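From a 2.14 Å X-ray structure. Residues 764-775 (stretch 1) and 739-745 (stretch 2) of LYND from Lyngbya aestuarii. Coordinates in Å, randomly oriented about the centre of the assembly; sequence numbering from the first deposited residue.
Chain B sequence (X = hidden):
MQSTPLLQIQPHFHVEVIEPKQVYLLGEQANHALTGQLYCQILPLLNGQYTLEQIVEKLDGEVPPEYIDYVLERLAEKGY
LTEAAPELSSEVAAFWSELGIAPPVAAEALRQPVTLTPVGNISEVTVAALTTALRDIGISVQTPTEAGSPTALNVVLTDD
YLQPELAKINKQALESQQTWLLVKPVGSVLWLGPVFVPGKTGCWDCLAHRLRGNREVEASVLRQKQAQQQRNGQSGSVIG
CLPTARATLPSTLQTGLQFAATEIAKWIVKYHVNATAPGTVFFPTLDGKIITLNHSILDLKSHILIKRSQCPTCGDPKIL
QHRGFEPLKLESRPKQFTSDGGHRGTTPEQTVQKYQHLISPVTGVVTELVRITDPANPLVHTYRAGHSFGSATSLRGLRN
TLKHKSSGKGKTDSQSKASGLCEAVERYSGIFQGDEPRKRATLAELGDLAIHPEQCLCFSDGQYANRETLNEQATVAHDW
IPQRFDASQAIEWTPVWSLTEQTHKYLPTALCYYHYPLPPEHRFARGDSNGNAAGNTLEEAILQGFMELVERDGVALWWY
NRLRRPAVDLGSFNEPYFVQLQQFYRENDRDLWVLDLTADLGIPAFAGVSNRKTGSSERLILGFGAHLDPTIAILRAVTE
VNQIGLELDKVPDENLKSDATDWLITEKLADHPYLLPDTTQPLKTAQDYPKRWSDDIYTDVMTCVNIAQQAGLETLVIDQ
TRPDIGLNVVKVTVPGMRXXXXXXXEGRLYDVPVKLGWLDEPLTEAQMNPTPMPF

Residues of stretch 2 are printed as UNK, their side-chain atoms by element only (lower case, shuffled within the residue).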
# COMPACT_ATOMS: atom_id res chain seq x y z
N THR B 764 32.72 -33.72 27.31
CA THR B 764 33.99 -33.13 26.91
C THR B 764 33.78 -32.40 25.59
O THR B 764 32.75 -32.58 24.93
CB THR B 764 35.10 -34.18 26.75
OG1 THR B 764 34.76 -35.08 25.69
CG2 THR B 764 35.27 -34.97 28.04
N GLU B 765 34.76 -31.58 25.21
CA GLU B 765 34.68 -30.83 23.96
C GLU B 765 34.52 -31.77 22.77
O GLU B 765 33.81 -31.45 21.82
CB GLU B 765 35.93 -29.97 23.78
CG GLU B 765 36.07 -29.32 22.41
CD GLU B 765 37.16 -28.28 22.34
OE1 GLU B 765 37.92 -28.13 23.33
OE2 GLU B 765 37.26 -27.59 21.30
N ALA B 766 35.16 -32.93 22.85
CA ALA B 766 35.14 -33.89 21.76
C ALA B 766 33.78 -34.56 21.59
O ALA B 766 33.49 -35.11 20.54
CB ALA B 766 36.22 -34.94 21.98
N GLN B 767 32.95 -34.51 22.64
CA GLN B 767 31.63 -35.13 22.62
C GLN B 767 30.54 -34.15 22.24
O GLN B 767 29.38 -34.52 22.18
CB GLN B 767 31.29 -35.72 23.99
CG GLN B 767 32.25 -36.79 24.45
CD GLN B 767 31.98 -37.22 25.88
OE1 GLN B 767 32.09 -36.42 26.81
NE2 GLN B 767 31.60 -38.48 26.05
N MET B 768 30.91 -32.89 22.00
CA MET B 768 29.94 -31.91 21.53
C MET B 768 29.47 -32.30 20.14
O MET B 768 30.22 -32.90 19.37
CB MET B 768 30.53 -30.50 21.52
CG MET B 768 30.70 -29.87 22.91
SD MET B 768 29.16 -29.79 23.83
CE MET B 768 29.67 -29.25 25.45
N ASN B 769 28.23 -31.96 19.82
CA ASN B 769 27.62 -32.30 18.54
C ASN B 769 28.55 -31.90 17.40
O ASN B 769 28.86 -30.72 17.25
CB ASN B 769 26.27 -31.61 18.40
CG ASN B 769 25.42 -32.20 17.29
OD1 ASN B 769 25.92 -32.87 16.38
ND2 ASN B 769 24.12 -31.96 17.37
N PRO B 770 29.00 -32.88 16.59
CA PRO B 770 29.87 -32.56 15.47
C PRO B 770 29.12 -31.92 14.31
O PRO B 770 29.75 -31.40 13.38
CB PRO B 770 30.43 -33.93 15.06
CG PRO B 770 29.36 -34.87 15.44
CD PRO B 770 28.74 -34.32 16.69
N THR B 771 27.79 -31.96 14.35
CA THR B 771 26.96 -31.35 13.32
C THR B 771 26.66 -29.89 13.68
O THR B 771 25.98 -29.64 14.67
CB THR B 771 25.64 -32.09 13.14
OG1 THR B 771 25.90 -33.45 12.79
CG2 THR B 771 24.80 -31.44 12.02
N PRO B 772 27.15 -28.93 12.87
CA PRO B 772 26.84 -27.54 13.21
C PRO B 772 25.34 -27.27 13.07
O PRO B 772 24.69 -27.83 12.18
CB PRO B 772 27.65 -26.73 12.19
CG PRO B 772 28.64 -27.70 11.60
CD PRO B 772 28.00 -29.04 11.67
N MET B 773 24.80 -26.44 13.94
CA MET B 773 23.39 -26.09 13.87
C MET B 773 23.16 -25.36 12.54
O MET B 773 23.75 -24.30 12.31
CB MET B 773 23.00 -25.23 15.07
CG MET B 773 21.54 -25.40 15.50
SD MET B 773 20.36 -24.67 14.37
CE MET B 773 20.75 -22.94 14.57
N PRO B 774 22.31 -25.93 11.65
CA PRO B 774 22.31 -25.50 10.24
C PRO B 774 21.79 -24.08 10.00
O PRO B 774 22.29 -23.39 9.12
CB PRO B 774 21.39 -26.52 9.56
CG PRO B 774 21.01 -27.51 10.60
CD PRO B 774 21.22 -26.87 11.92
N PHE B 775 20.79 -23.68 10.76
CA PHE B 775 20.14 -22.39 10.56
C PHE B 775 20.78 -21.31 11.42
O PHE B 775 20.21 -20.23 11.58
CB PHE B 775 18.64 -22.52 10.85
CG PHE B 775 17.95 -23.59 10.04
CD1 PHE B 775 17.72 -23.40 8.68
CD2 PHE B 775 17.54 -24.78 10.63
CE1 PHE B 775 17.09 -24.39 7.93
CE2 PHE B 775 16.92 -25.76 9.88
CZ PHE B 775 16.69 -25.56 8.53
N UNK B 739 26.28 -18.63 21.99
CA UNK B 739 25.72 -18.58 20.65
C UNK B 739 25.44 -20.02 20.25
O UNK B 739 26.10 -20.92 20.76
c UNK B 739 24.98 -17.68 17.75
c UNK B 739 26.71 -17.91 19.69
c UNK B 739 26.07 -17.31 18.47
c UNK B 739 25.81 -15.89 16.80
n UNK B 739 26.56 -16.19 17.85
n UNK B 739 24.84 -16.78 16.72
N UNK B 740 24.46 -20.24 19.37
CA UNK B 740 24.19 -21.60 18.89
C UNK B 740 25.12 -22.01 17.75
O UNK B 740 24.85 -22.98 17.04
c UNK B 740 21.31 -19.27 15.28
c UNK B 740 22.79 -20.97 16.09
c UNK B 740 20.74 -19.19 16.53
c UNK B 740 22.34 -20.17 15.06
c UNK B 740 21.21 -19.99 17.56
c UNK B 740 22.72 -21.77 18.49
c UNK B 740 22.26 -20.87 17.36
N UNK B 741 26.21 -21.28 17.59
CA UNK B 741 27.27 -21.65 16.66
C UNK B 741 28.28 -22.54 17.38
O UNK B 741 28.26 -22.63 18.61
c UNK B 741 26.11 -16.57 13.38
c UNK B 741 27.95 -20.39 16.09
c UNK B 741 27.04 -19.54 15.24
c UNK B 741 28.37 -17.33 14.91
c UNK B 741 26.18 -17.82 13.99
c UNK B 741 27.17 -15.72 13.55
c UNK B 741 25.81 -19.89 14.75
n UNK B 741 25.29 -18.85 14.00
c UNK B 741 27.30 -18.22 14.76
c UNK B 741 28.29 -16.09 14.30
N UNK B 742 29.15 -23.20 16.62
CA UNK B 742 30.09 -24.17 17.18
C UNK B 742 31.25 -23.51 17.93
O UNK B 742 32.39 -23.48 17.45
o UNK B 742 29.60 -25.82 15.46
c UNK B 742 30.64 -25.07 16.07
N UNK B 743 30.96 -22.99 19.12
CA UNK B 743 31.97 -22.34 19.97
C UNK B 743 32.04 -23.09 21.30
O UNK B 743 31.14 -22.99 22.12
c UNK B 743 31.49 -20.11 18.86
c UNK B 743 31.19 -18.65 19.07
c UNK B 743 31.01 -16.56 17.78
n UNK B 743 31.24 -17.87 17.83
c UNK B 743 31.64 -20.86 20.18
n UNK B 743 30.70 -15.89 18.88
n UNK B 743 31.09 -15.92 16.62
N UNK B 744 33.13 -23.84 21.50
CA UNK B 744 33.19 -24.84 22.56
C UNK B 744 34.16 -24.49 23.68
O UNK B 744 34.73 -25.39 24.31
c UNK B 744 33.57 -26.20 21.96
c UNK B 744 31.27 -26.41 20.99
c UNK B 744 32.63 -26.67 20.89
c UNK B 744 33.10 -27.39 19.81
c UNK B 744 30.40 -26.84 20.01
c UNK B 744 30.88 -27.56 18.92
c UNK B 744 32.23 -27.83 18.82
N UNK B 745 34.34 -23.20 23.95
CA UNK B 745 35.12 -22.77 25.10
C UNK B 745 34.41 -23.15 26.39
O UNK B 745 33.20 -23.37 26.40

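Position 739 carries six side-chain atoms, four carbons and two nitrogens: one carbon leads to a five-membered ring of three carbons and two nitrogens, which is an imidazole. The ring touches nothing on stretch 1. This is His739, buried but not part of the contact.

Position 740 has seven carbons, one followed by a six-membered ring, with no heteroatom. That is a phenyl ring without a hydroxyl, and its CA-to-CB bond points toward stretch 1. The terminal methyl of Met773 lies over one face, and the backbone O of Phe775 approaches obliquely. The residue is Phe740, with chi1 in the p well. Met773 CE sits 3.5 Å from the centroid of the Phe740 ring, a CH-pi contact, and comes as near as 3.2 Å to Phe740 CD1, a tight approach for two carbons. Phe775 O is 4.0 Å from Phe740 CZ.

Position 741 holds ten side-chain atoms, nine carbons and one nitrogen, with fused five- and six-membered rings beyond the first carbon. Only an indole fits, so this is Trp741. Its CA-to-CB bond points away from stretch 1; the end of the side chain comes nearer, but Trp741 CD1 is still 5.4 Å from Met773 O. Its backbone O accepts a hydrogen bond from the backbone N of the second residue along, at 743, with N and O 2.8 Å apart.

Position 742 has just two side-chain atoms, a carbon and an oxygen, unbranched: a hydroxymethyl group, hence Ser742. Its CA-to-CB bond points toward stretch 1, and Ser742 OG lies 3.9 Å from Pro772 CB. This is packing, while the hydroxyl finds its hydrogen bond elsewhere in the structure.

Position 743 shows three carbons, a nitrogen, then a carbon carrying two more nitrogens. That planar end is a guanidinium, so the residue is Arg743. It is out of reach of stretch 1.

Position 744 repeats the pattern of seven carbons with a six-membered ring, its CA-to-CB bond again pointing toward stretch 1. Met768 CB covers one face, while Glu765 CG and Asn769 O approach obliquely. This is Phe744, with chi1 in the m well. Met768 CB is 3.9 Å from the centroid of the Phe744 ring, only 11° off its normal, and Asn769 O lies 4.1 Å from Phe744 CZ.

Position 745 has no side-chain atoms and is Gly745; a CB there would point away from stretch 1.

The contact works by shape, without a hydrogen bond across it. Two phenyl rings four residues apart each receive a methionine carbon over a face, a methyl in one case and a CB in the other, and Ser742 fills the interval against Pro772. Stretch 1 meets them from Glu765 in a short 3-10 segment and then along an irregular path, with Thr771 N donating to Asn769 OD1 at 2.9 Å. The rule to read is paired aromatic faces under aliphatic carbon, with Ser742 OG, Glu765 OE2 and Asn769 ND2 hydrogen-bonded elsewhere in the structure.

Stretch 2, residues 739-745: HFWSRFG
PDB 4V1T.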